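Local coordinates for Rho guanine nucleotide exchange factor 3 (Mus musculus, PDB 2Z0Q), which acts as a guanine nucleotide exchange factor for the small GTPases RhoA and RhoB and is represented here by its DH-PH domain fragment, at residues T282-Q287 with F310-F315; K239-V244 with T323-A328; V248-E253 with N339-A344; V291-S296 with E305-F310. All blocks are in the same frame, centred on the assembly; numbering follows the deposited sequence.

Contact 1: T282-Q287 with F310-F315; sequences TLEDLQ and FFRVSF
An antiparallel ladder of the PH domain pairs strand 282-285 with strand 310-315, their short axes 160° apart. Thr282 faces Ser314 in one hydrogen-bonded pair, where Thr282 N reaches Ser314 O at 3.0 Å and Ser314 N returns to Thr282 O. Glu284 and Arg312 form the second, again with two bonds, and Arg312 N lies 2.8 Å from Glu284 O. Between and beyond them, Leu283 with Val313 and Asp285 with Phe311 are non-hydrogen-bonded pairs. In the PH fold such strands make one wall of a beta sandwich closed by a C-terminal helix. The face with Leu283, Asp285, Phe311 and Val313 is turned to that helix, 331-345: Leu283 packs on Leu338 and Ile341, and Asp285 forms a salt bridge with Lys334. Leu283 CG is anti to the backbone N (chi1 172°), and its CD1 comes within 3.6 Å of Phe311 CD1, meeting the ring obliquely.

The other face is more polar. Glu284 OE1 is 3.8 Å from Arg312 NE, a long salt bridge, with the carboxylate and guanidinium planes 86° apart. A water does the closer work: it gives a proton to OE1 and accepts one from Arg312 NE at 2.7 Å, lying in the guanidinium plane. Leu286 lays CD2 over a guanidinium face, toward the rim, while its CD1 sits 3.5 Å from Arg312 CB. The same CD2 touches Phe310 CB at 3.9 Å, and Leu286 N makes a weak, 3.5 Å bond to Phe310 O.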
# COMPACT_ATOMS: atom_id res chain seq x y z
N THR A 282 -9.63 20.46 15.53
CA THR A 282 -11.10 20.41 15.50
C THR A 282 -11.48 19.92 14.08
O THR A 282 -11.10 20.53 13.08
CB THR A 282 -11.70 21.80 15.74
OG1 THR A 282 -11.34 22.26 17.06
CG2 THR A 282 -13.22 21.74 15.62
N LEU A 283 -12.21 18.81 14.02
CA LEU A 283 -12.61 18.19 12.76
C LEU A 283 -14.10 18.39 12.57
O LEU A 283 -14.88 18.08 13.47
CB LEU A 283 -12.33 16.67 12.82
CG LEU A 283 -12.88 15.85 11.65
CD1 LEU A 283 -12.14 16.21 10.34
CD2 LEU A 283 -12.66 14.36 11.96
N GLU A 284 -14.49 18.93 11.43
CA GLU A 284 -15.91 19.15 11.14
C GLU A 284 -16.25 18.57 9.78
O GLU A 284 -15.56 18.82 8.80
CB GLU A 284 -16.23 20.65 11.20
CG GLU A 284 -16.10 21.16 12.63
CD GLU A 284 -16.12 22.68 12.77
OE1 GLU A 284 -15.66 23.37 11.85
OE2 GLU A 284 -16.56 23.17 13.86
N ASP A 285 -17.31 17.79 9.70
CA ASP A 285 -17.69 17.20 8.43
C ASP A 285 -18.44 18.26 7.65
O ASP A 285 -19.22 19.02 8.25
CB ASP A 285 -18.63 16.02 8.70
CG ASP A 285 -18.92 15.19 7.47
OD1 ASP A 285 -18.58 15.62 6.36
OD2 ASP A 285 -19.49 14.09 7.65
N LEU A 286 -18.21 18.35 6.35
CA LEU A 286 -18.97 19.30 5.53
C LEU A 286 -19.87 18.50 4.59
O LEU A 286 -19.43 17.57 3.96
CB LEU A 286 -18.05 20.16 4.67
CG LEU A 286 -17.28 21.25 5.40
CD1 LEU A 286 -16.55 20.66 6.56
CD2 LEU A 286 -16.25 21.88 4.44
N GLN A 287 -21.13 18.90 4.49
CA GLN A 287 -22.04 18.22 3.57
C GLN A 287 -21.67 18.67 2.15
O GLN A 287 -21.12 19.74 1.96
CB GLN A 287 -23.49 18.63 3.85
CG GLN A 287 -24.04 18.10 5.16
CD GLN A 287 -25.50 18.49 5.32
OE1 GLN A 287 -25.85 19.67 5.39
NE2 GLN A 287 -26.37 17.49 5.37
N PHE A 310 -15.80 17.03 1.05
CA PHE A 310 -14.95 17.93 1.82
C PHE A 310 -15.11 17.75 3.32
O PHE A 310 -16.13 17.25 3.81
CB PHE A 310 -15.32 19.40 1.53
CG PHE A 310 -14.57 20.02 0.39
CD1 PHE A 310 -15.05 19.95 -0.92
CD2 PHE A 310 -13.39 20.73 0.64
CE1 PHE A 310 -14.37 20.57 -1.97
CE2 PHE A 310 -12.71 21.34 -0.38
CZ PHE A 310 -13.20 21.28 -1.70
N PHE A 311 -14.07 18.12 4.07
CA PHE A 311 -14.18 18.16 5.53
C PHE A 311 -13.31 19.32 5.97
O PHE A 311 -12.48 19.79 5.20
CB PHE A 311 -13.79 16.82 6.21
CG PHE A 311 -12.38 16.37 5.95
CD1 PHE A 311 -11.37 16.70 6.82
CD2 PHE A 311 -12.09 15.59 4.83
CE1 PHE A 311 -10.05 16.24 6.60
CE2 PHE A 311 -10.79 15.13 4.60
CZ PHE A 311 -9.78 15.44 5.47
N ARG A 312 -13.53 19.79 7.18
CA ARG A 312 -12.78 20.93 7.69
C ARG A 312 -11.92 20.58 8.89
O ARG A 312 -12.33 19.87 9.79
CB ARG A 312 -13.76 22.06 8.09
CG ARG A 312 -13.08 23.41 8.45
CD ARG A 312 -14.07 24.51 8.90
NE ARG A 312 -15.42 24.55 8.28
CZ ARG A 312 -15.74 25.18 7.15
NH1 ARG A 312 -14.84 25.82 6.42
NH2 ARG A 312 -16.99 25.26 6.80
N VAL A 313 -10.71 21.10 8.89
CA VAL A 313 -9.83 20.93 10.01
C VAL A 313 -9.44 22.34 10.44
O VAL A 313 -9.03 23.14 9.62
CB VAL A 313 -8.55 20.16 9.64
CG1 VAL A 313 -7.63 20.23 10.77
CG2 VAL A 313 -8.87 18.67 9.31
N SER A 314 -9.56 22.63 11.74
CA SER A 314 -9.18 23.96 12.21
C SER A 314 -8.37 23.86 13.51
O SER A 314 -8.41 22.85 14.25
CB SER A 314 -10.44 24.84 12.36
OG SER A 314 -11.18 24.47 13.49
N PHE A 315 -7.60 24.89 13.75
CA PHE A 315 -6.69 24.95 14.87
C PHE A 315 -6.66 26.36 15.43
O PHE A 315 -6.35 27.35 14.74
CB PHE A 315 -5.31 24.53 14.33
CG PHE A 315 -4.18 24.69 15.29
CD1 PHE A 315 -4.31 24.27 16.60
CD2 PHE A 315 -2.93 25.14 14.84
CE1 PHE A 315 -3.21 24.29 17.48
CE2 PHE A 315 -1.83 25.17 15.70
CZ PHE A 315 -1.97 24.74 17.03
O HOH W 1 -12.86 22.60 11.88
O HOH W 2 -17.53 23.81 9.86
O HOH W 3 -18.62 17.62 1.32

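Contact 2: K239-V244 with T323-A328; sequences KNNRGV and THSLQA. With SO4 (sulfate ion), chain D; SO4 (sulfate ion), chain B.
Lys239 and Gln327 pair through two backbone bonds, Lys239 N to Gln327 O at 3.2 Å and Gln327 N to Lys239 O at 2.8 Å. Their side chains run side by side, with Gln327 NE2 bound beyond to Lys308 O. Next along, the Asn241 amide lies against Ser325, ND2 being 3.6 Å from Ser325 CB. That ND2 also gives a nearly straight bond (169°) to O2 of one sulfate, probably from the crystallisation liquor.

Asn240 sets up this loop. Its OD1 accepts from Arg242 N and from Val244 N, each at 2.9 Å and from opposite faces of the amide plane. The first bond makes an Asx turn inside the type I turn Asn240-Gly243. Asn240 ND2 sits over a face of the Arg242 guanidinium and shares a water with His324 ND1. An alanine in place of Asn240 would probably leave the N-H groups of Arg242 and Val244 without this acceptor and let the turn move more freely.

The turn joins strands 232-240 and 245-251 as a hairpin, Asn240 packing on Leu246, while strand 322-327 lies between strand 232-240 and strand 310-315 and leads on to helix 331-345.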
# COMPACT_ATOMS: atom_id res chain seq x y z
N LYS A 239 -7.19 18.18 -1.74
CA LYS A 239 -7.21 19.47 -2.43
C LYS A 239 -7.99 20.48 -1.61
O LYS A 239 -9.10 20.18 -1.17
CB LYS A 239 -7.90 19.31 -3.78
CG LYS A 239 -7.97 20.63 -4.55
CD LYS A 239 -8.11 20.36 -6.04
CE LYS A 239 -9.54 20.42 -6.49
NZ LYS A 239 -9.63 20.22 -7.97
N ASN A 240 -7.44 21.67 -1.37
CA ASN A 240 -8.21 22.59 -0.57
C ASN A 240 -9.24 23.40 -1.38
O ASN A 240 -9.38 23.20 -2.62
CB ASN A 240 -7.28 23.45 0.31
CG ASN A 240 -6.60 24.59 -0.45
OD1 ASN A 240 -6.85 24.83 -1.63
ND2 ASN A 240 -5.74 25.31 0.28
N ASN A 241 -9.99 24.27 -0.70
CA ASN A 241 -11.06 25.03 -1.36
C ASN A 241 -10.57 26.21 -2.19
O ASN A 241 -11.36 27.00 -2.68
CB ASN A 241 -12.15 25.49 -0.34
CG ASN A 241 -11.60 26.35 0.78
OD1 ASN A 241 -10.38 26.44 0.96
ND2 ASN A 241 -12.49 26.97 1.56
N ARG A 242 -9.25 26.31 -2.34
CA ARG A 242 -8.66 27.34 -3.18
C ARG A 242 -7.94 26.64 -4.34
O ARG A 242 -7.19 27.26 -5.09
CB ARG A 242 -7.68 28.25 -2.40
CG ARG A 242 -8.39 29.11 -1.34
CD ARG A 242 -7.44 30.04 -0.56
NE ARG A 242 -6.34 29.37 0.16
CZ ARG A 242 -6.43 28.81 1.37
NH1 ARG A 242 -7.58 28.82 2.05
NH2 ARG A 242 -5.36 28.24 1.93
N GLY A 243 -8.20 25.33 -4.49
CA GLY A 243 -7.60 24.59 -5.59
C GLY A 243 -6.17 24.10 -5.39
O GLY A 243 -5.59 23.49 -6.28
N VAL A 244 -5.60 24.34 -4.21
CA VAL A 244 -4.23 23.91 -3.92
C VAL A 244 -4.15 22.40 -3.63
O VAL A 244 -4.87 21.90 -2.76
CB VAL A 244 -3.68 24.68 -2.71
CG1 VAL A 244 -2.22 24.26 -2.41
CG2 VAL A 244 -3.76 26.17 -2.98
N THR A 323 -7.47 27.34 9.42
CA THR A 323 -8.64 26.56 9.07
C THR A 323 -8.40 26.05 7.64
O THR A 323 -7.94 26.78 6.79
CB THR A 323 -9.96 27.35 9.19
OG1 THR A 323 -11.06 26.42 9.06
CG2 THR A 323 -10.08 28.49 8.15
N HIS A 324 -8.74 24.78 7.40
CA HIS A 324 -8.56 24.18 6.07
C HIS A 324 -9.79 23.39 5.67
O HIS A 324 -10.30 22.60 6.47
CB HIS A 324 -7.39 23.21 6.13
CG HIS A 324 -6.11 23.84 6.55
ND1 HIS A 324 -5.30 24.55 5.68
CD2 HIS A 324 -5.53 23.93 7.77
CE1 HIS A 324 -4.27 25.04 6.35
NE2 HIS A 324 -4.39 24.68 7.62
N SER A 325 -10.29 23.61 4.46
CA SER A 325 -11.43 22.85 3.90
C SER A 325 -10.72 21.97 2.88
O SER A 325 -10.19 22.48 1.92
CB SER A 325 -12.42 23.81 3.22
OG SER A 325 -13.05 24.56 4.24
N LEU A 326 -10.74 20.66 3.12
CA LEU A 326 -9.97 19.71 2.34
C LEU A 326 -10.89 18.72 1.63
O LEU A 326 -11.83 18.24 2.23
CB LEU A 326 -9.03 18.96 3.30
CG LEU A 326 -8.03 19.80 4.10
CD1 LEU A 326 -7.24 18.92 5.08
CD2 LEU A 326 -7.05 20.48 3.12
N GLN A 327 -10.57 18.39 0.38
CA GLN A 327 -11.40 17.50 -0.44
C GLN A 327 -10.71 16.17 -0.68
O GLN A 327 -9.58 16.15 -1.18
CB GLN A 327 -11.72 18.13 -1.80
CG GLN A 327 -12.62 17.23 -2.67
CD GLN A 327 -12.89 17.84 -4.03
OE1 GLN A 327 -11.95 18.21 -4.74
NE2 GLN A 327 -14.16 17.95 -4.41
N ALA A 328 -11.39 15.08 -0.30
CA ALA A 328 -10.86 13.73 -0.49
C ALA A 328 -11.12 13.28 -1.91
O ALA A 328 -11.87 13.91 -2.66
CB ALA A 328 -11.49 12.75 0.51
S SO4 D . -4.98 29.66 7.31
O1 SO4 D . -4.13 30.75 7.92
O2 SO4 D . -5.03 29.89 5.83
O3 SO4 D . -4.33 28.35 7.54
O4 SO4 D . -6.36 29.65 7.89
S SO4 B . -12.56 29.65 4.74
O1 SO4 B . -11.59 30.66 5.25
O2 SO4 B . -11.81 28.53 4.10
O3 SO4 B . -13.38 29.13 5.84
O4 SO4 B . -13.45 30.30 3.75
O HOH W 4 -6.20 24.92 3.10
O HOH W 5 -8.93 25.79 3.10
O HOH W 6 -15.43 26.53 3.10
O HOH W 7 -9.20 28.25 4.57
O HOH W 8 -6.03 27.85 4.81

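Contact 3: V248-E253 with N339-A344; sequences VFLFQE and NCIRQA
Leu250 carries most of the contact with segment 339-344 of helix 331-345, near the end of its strand. The short strand axis passes the helix axis at 9.7 Å, with 31° between their directions. CG of Leu250 stands anti to the backbone N (chi1 176°), and the CD2 methyl beyond it does the touching. It meets the helix at several points along about one turn: Cys340 O at 3.5 Å, Cys340 CB at 3.9 Å, Ile341 CG1 at 4.1 Å and Ala344 CB at 4.2 Å. Cys340 O is already the acceptor for Ala344 N in the helix, so the methyl lies against a satisfied carbonyl. Around this spot Leu250 also packs on Val278 and Leu255, Cys340 on Cys234, and Ile341 on Leu281.

Phe251 points away from this helix, packing on Cys207 and Lys211 of helix 180-213, the long helix that leads from the DH into the PH domain. At Gln252 the chain has left the strand. Its side chain bends at chi2 (69°), and OE1 lies 3.7 Å from Ala344 CB. The backbones are joined there by one water, which donates to Gln252 O at 2.7 Å and to Ala344 O at 2.6 Å.

This is how the C-terminal helix of a PH domain sits on its beta sandwich. No direct hydrogen bond crosses between the two segments: methyl, methylene and alanine surfaces meet, with a water spending both protons on two carbonyls at the margin, so at this point the helix probably rests on the fit of apolar surfaces.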
# COMPACT_ATOMS: atom_id res chain seq x y z
N VAL A 248 -1.20 15.53 2.85
CA VAL A 248 -1.40 15.65 4.27
C VAL A 248 -0.97 14.38 5.01
O VAL A 248 -1.24 13.28 4.56
CB VAL A 248 -2.88 15.98 4.56
CG1 VAL A 248 -3.12 16.08 6.04
CG2 VAL A 248 -3.25 17.28 3.84
N PHE A 249 -0.34 14.58 6.15
CA PHE A 249 0.18 13.49 6.97
C PHE A 249 -0.40 13.52 8.38
O PHE A 249 -0.23 14.50 9.12
CB PHE A 249 1.71 13.64 7.10
CG PHE A 249 2.45 13.54 5.80
CD1 PHE A 249 2.79 12.30 5.26
CD2 PHE A 249 2.79 14.69 5.10
CE1 PHE A 249 3.47 12.21 4.04
CE2 PHE A 249 3.46 14.61 3.90
CZ PHE A 249 3.81 13.36 3.36
N LEU A 250 -1.08 12.44 8.75
CA LEU A 250 -1.59 12.32 10.08
C LEU A 250 -0.65 11.39 10.88
O LEU A 250 -0.73 10.16 10.76
CB LEU A 250 -3.01 11.72 10.09
CG LEU A 250 -3.54 11.47 11.52
CD1 LEU A 250 -3.70 12.80 12.29
CD2 LEU A 250 -4.86 10.75 11.43
N PHE A 251 0.24 11.98 11.66
CA PHE A 251 1.10 11.18 12.54
C PHE A 251 0.22 10.96 13.78
O PHE A 251 -0.79 11.63 13.95
CB PHE A 251 2.38 11.96 12.89
CG PHE A 251 3.33 12.10 11.72
CD1 PHE A 251 4.16 11.04 11.33
CD2 PHE A 251 3.40 13.30 11.02
CE1 PHE A 251 5.04 11.17 10.25
CE2 PHE A 251 4.27 13.45 9.95
CZ PHE A 251 5.10 12.38 9.56
N GLN A 252 0.58 10.03 14.67
CA GLN A 252 -0.29 9.76 15.80
C GLN A 252 -0.74 10.98 16.59
O GLN A 252 -1.91 11.10 16.96
CB GLN A 252 0.37 8.78 16.77
CG GLN A 252 -0.57 8.28 17.87
CD GLN A 252 -1.66 7.38 17.32
OE1 GLN A 252 -2.71 7.84 16.90
NE2 GLN A 252 -1.39 6.06 17.32
N GLU A 253 0.18 11.90 16.83
CA GLU A 253 -0.14 13.06 17.64
C GLU A 253 -0.14 14.41 16.93
O GLU A 253 -0.39 15.43 17.56
CB GLU A 253 0.81 13.12 18.84
CG GLU A 253 0.72 11.87 19.74
CD GLU A 253 1.62 11.99 20.95
OE1 GLU A 253 1.42 12.94 21.73
OE2 GLU A 253 2.53 11.15 21.13
N ASN A 339 -12.44 8.80 9.81
CA ASN A 339 -12.21 7.72 10.78
C ASN A 339 -10.82 7.83 11.43
O ASN A 339 -10.69 7.78 12.65
CB ASN A 339 -12.33 6.33 10.11
CG ASN A 339 -13.71 6.05 9.54
OD1 ASN A 339 -14.70 6.69 9.90
ND2 ASN A 339 -13.78 5.05 8.65
N CYS A 340 -9.77 8.00 10.61
CA CYS A 340 -8.41 8.10 11.16
C CYS A 340 -8.16 9.28 12.07
O CYS A 340 -7.52 9.16 13.10
CB CYS A 340 -7.36 8.09 10.04
SG CYS A 340 -7.27 6.51 9.20
N ILE A 341 -8.66 10.46 11.70
CA ILE A 341 -8.48 11.59 12.55
C ILE A 341 -9.24 11.38 13.88
O ILE A 341 -8.72 11.65 14.96
CB ILE A 341 -8.97 12.88 11.87
CG1 ILE A 341 -8.11 13.15 10.62
CG2 ILE A 341 -8.90 14.08 12.87
CD1 ILE A 341 -8.59 14.34 9.81
N ARG A 342 -10.48 10.92 13.81
CA ARG A 342 -11.22 10.69 15.05
C ARG A 342 -10.54 9.63 15.94
O ARG A 342 -10.49 9.79 17.15
CB ARG A 342 -12.67 10.28 14.74
CG ARG A 342 -13.49 11.43 14.16
CD ARG A 342 -14.78 10.98 13.56
NE ARG A 342 -15.58 12.12 13.11
CZ ARG A 342 -16.48 12.07 12.15
NH1 ARG A 342 -16.71 10.92 11.51
NH2 ARG A 342 -17.18 13.15 11.83
N GLN A 343 -10.00 8.59 15.31
CA GLN A 343 -9.34 7.52 16.05
C GLN A 343 -8.09 8.04 16.72
O GLN A 343 -7.84 7.75 17.89
CB GLN A 343 -9.04 6.35 15.11
CG GLN A 343 -8.33 5.17 15.80
CD GLN A 343 -9.22 4.52 16.88
OE1 GLN A 343 -10.29 3.98 16.58
NE2 GLN A 343 -8.78 4.60 18.14
N ALA A 344 -7.30 8.85 16.00
CA ALA A 344 -6.11 9.43 16.61
C ALA A 344 -6.50 10.35 17.78
O ALA A 344 -5.83 10.36 18.82
CB ALA A 344 -5.27 10.20 15.54
O HOH W 9 -3.37 11.02 19.25

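Contact 4: V291-S296 with E305-F310; sequences VRLGGS and ERVKNF
Val291 lies over one face of the Phe310 ring, its CG2 methyl 3.8 Å from the ring centroid and only 11° off the normal. This is a CH-pi contact above the centre of the ring. The other methyl, CG1, held between the backbone N and the carbonyl carbon (chi1 71°), touches both Phe310 CD1 at 3.8 Å and Val307 CB at 3.7 Å. Val291 thus fills the angle between ring and valine.

Leu293, two residues on, splits its methyls in a similar way. CD1 rests on Arg306, 3.7 Å from Arg306 O, and also meets Val307 CG1 at 3.9 Å; CD2 approaches Phe310 CZ obliquely at 4.0 Å. Arg306 O itself lies in the plane of the Phe310 ring, at its edge. An alanine in place of Phe310 would probably open a gap beside Val291 CG2 and Leu293 CD2, leaving both methyls without the ring they pack on.

One water adds a polar tie, accepting from Val291 N at 2.9 Å and donating to Val307 O. Val307 is further anchored by a backbone bond to Gly289, and Phe310 reaches Ser325 and Gln327 on strand 322-327.

Val291, Leu293, Arg306 and Val307 belong to the long connection between strands 282-285 and 310-315, interrupted by the short helix 303-306, and Phe310 opens the second strand. Inter-strand loops of variable length are a general feature of the PH fold, and here apolar side chains pack the two arms of the loop together and onto Phe310.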
# COMPACT_ATOMS: atom_id res chain seq x y z
N VAL A 291 -19.07 23.50 1.21
CA VAL A 291 -17.82 24.21 1.01
C VAL A 291 -18.04 25.47 0.13
O VAL A 291 -18.99 25.54 -0.67
CB VAL A 291 -16.77 23.30 0.32
CG1 VAL A 291 -17.14 23.06 -1.13
CG2 VAL A 291 -15.39 23.96 0.40
N ARG A 292 -17.18 26.48 0.29
CA ARG A 292 -17.23 27.68 -0.55
C ARG A 292 -15.87 27.66 -1.24
O ARG A 292 -14.84 27.52 -0.57
CB ARG A 292 -17.37 28.95 0.29
CG ARG A 292 -18.65 28.95 1.13
CD ARG A 292 -19.78 28.90 0.17
NE ARG A 292 -21.12 29.01 0.74
CZ ARG A 292 -22.02 28.05 0.71
NH1 ARG A 292 -21.74 26.88 0.15
NH2 ARG A 292 -23.25 28.28 1.17
N LEU A 293 -15.87 27.80 -2.55
CA LEU A 293 -14.63 27.77 -3.31
C LEU A 293 -14.14 29.13 -3.73
O LEU A 293 -14.93 30.04 -3.95
CB LEU A 293 -14.79 26.92 -4.56
CG LEU A 293 -15.30 25.50 -4.37
CD1 LEU A 293 -15.35 24.84 -5.74
CD2 LEU A 293 -14.38 24.72 -3.41
N GLY A 294 -12.82 29.25 -3.84
CA GLY A 294 -12.20 30.49 -4.28
C GLY A 294 -11.10 30.13 -5.26
O GLY A 294 -10.76 28.94 -5.39
N GLY A 295 -10.56 31.14 -5.94
CA GLY A 295 -9.49 30.90 -6.89
C GLY A 295 -10.01 30.43 -8.23
O GLY A 295 -11.21 30.23 -8.40
N SER A 296 -9.12 30.26 -9.20
CA SER A 296 -9.55 29.81 -10.52
C SER A 296 -10.03 28.36 -10.48
O SER A 296 -9.34 27.48 -9.97
CB SER A 296 -8.41 29.91 -11.53
OG SER A 296 -8.84 29.48 -12.83
N GLU A 305 -18.90 17.87 -8.73
CA GLU A 305 -17.67 17.20 -8.35
C GLU A 305 -16.79 18.18 -7.56
O GLU A 305 -16.15 17.79 -6.61
CB GLU A 305 -16.91 16.68 -9.58
CG GLU A 305 -17.66 15.61 -10.39
CD GLU A 305 -17.01 15.34 -11.76
OE1 GLU A 305 -15.82 14.99 -11.80
OE2 GLU A 305 -17.70 15.48 -12.80
N ARG A 306 -16.78 19.45 -7.96
CA ARG A 306 -15.94 20.45 -7.29
C ARG A 306 -16.28 20.74 -5.82
O ARG A 306 -15.42 21.19 -5.08
CB ARG A 306 -15.97 21.79 -8.03
CG ARG A 306 -15.26 21.77 -9.36
CD ARG A 306 -15.37 23.11 -10.04
NE ARG A 306 -14.89 23.03 -11.42
CZ ARG A 306 -13.62 22.82 -11.76
NH1 ARG A 306 -12.70 22.70 -10.82
NH2 ARG A 306 -13.28 22.73 -13.05
N VAL A 307 -17.53 20.51 -5.41
CA VAL A 307 -17.92 20.80 -4.03
C VAL A 307 -18.29 19.58 -3.19
O VAL A 307 -18.90 19.72 -2.13
CB VAL A 307 -19.08 21.81 -3.98
CG1 VAL A 307 -18.65 23.08 -4.66
CG2 VAL A 307 -20.33 21.22 -4.70
N LYS A 308 -17.92 18.38 -3.63
CA LYS A 308 -18.27 17.22 -2.82
C LYS A 308 -17.06 16.61 -2.09
O LYS A 308 -15.92 16.91 -2.42
CB LYS A 308 -18.96 16.15 -3.67
CG LYS A 308 -18.04 15.34 -4.55
CD LYS A 308 -18.83 14.30 -5.37
CE LYS A 308 -20.00 14.95 -6.11
NZ LYS A 308 -20.53 14.11 -7.24
N ASN A 309 -17.33 15.79 -1.09
CA ASN A 309 -16.31 15.07 -0.34
C ASN A 309 -15.31 15.96 0.43
O ASN A 309 -14.15 15.64 0.49
CB ASN A 309 -15.55 14.12 -1.27
CG ASN A 309 -16.47 13.06 -1.87
OD1 ASN A 309 -16.27 12.57 -2.98
ND2 ASN A 309 -17.51 12.73 -1.14
N PHE A 310 -15.80 17.03 1.05
CA PHE A 310 -14.95 17.93 1.82
C PHE A 310 -15.11 17.75 3.32
O PHE A 310 -16.13 17.25 3.81
CB PHE A 310 -15.32 19.40 1.53
CG PHE A 310 -14.57 20.02 0.39
CD1 PHE A 310 -15.05 19.95 -0.92
CD2 PHE A 310 -13.39 20.73 0.64
CE1 PHE A 310 -14.37 20.57 -1.97
CE2 PHE A 310 -12.71 21.34 -0.38
CZ PHE A 310 -13.20 21.28 -1.70
O HOH W 10 -18.84 20.70 0.50

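Overall arrangement
All four contacts lie in the PH domain. Contacts 1 and 2 are neighbouring ladders of one sheet, their centres about 10 Å apart, joined where strand 310-315 bonds to strand 322-327: Val313 O to His324 N and Phe311 O to Leu326 N, probable bonds of 2.8 Å each. Contact 4, nested in the chain loop that contact 1 closes, shares Phe310 with it and lies about 7 Å, centre to centre, from contact 2, to which Asn241 O and Gly294 N tie it. Contact 3 brings in the C-terminal helix, which meets contact 1 where Ile341 packs on Leu283 and Phe311; the nearest atoms of contacts 3 and 4 are about 9 Å apart. Sulfates, probably from the crystallisation liquor, lie beside contact 2 and near Arg312.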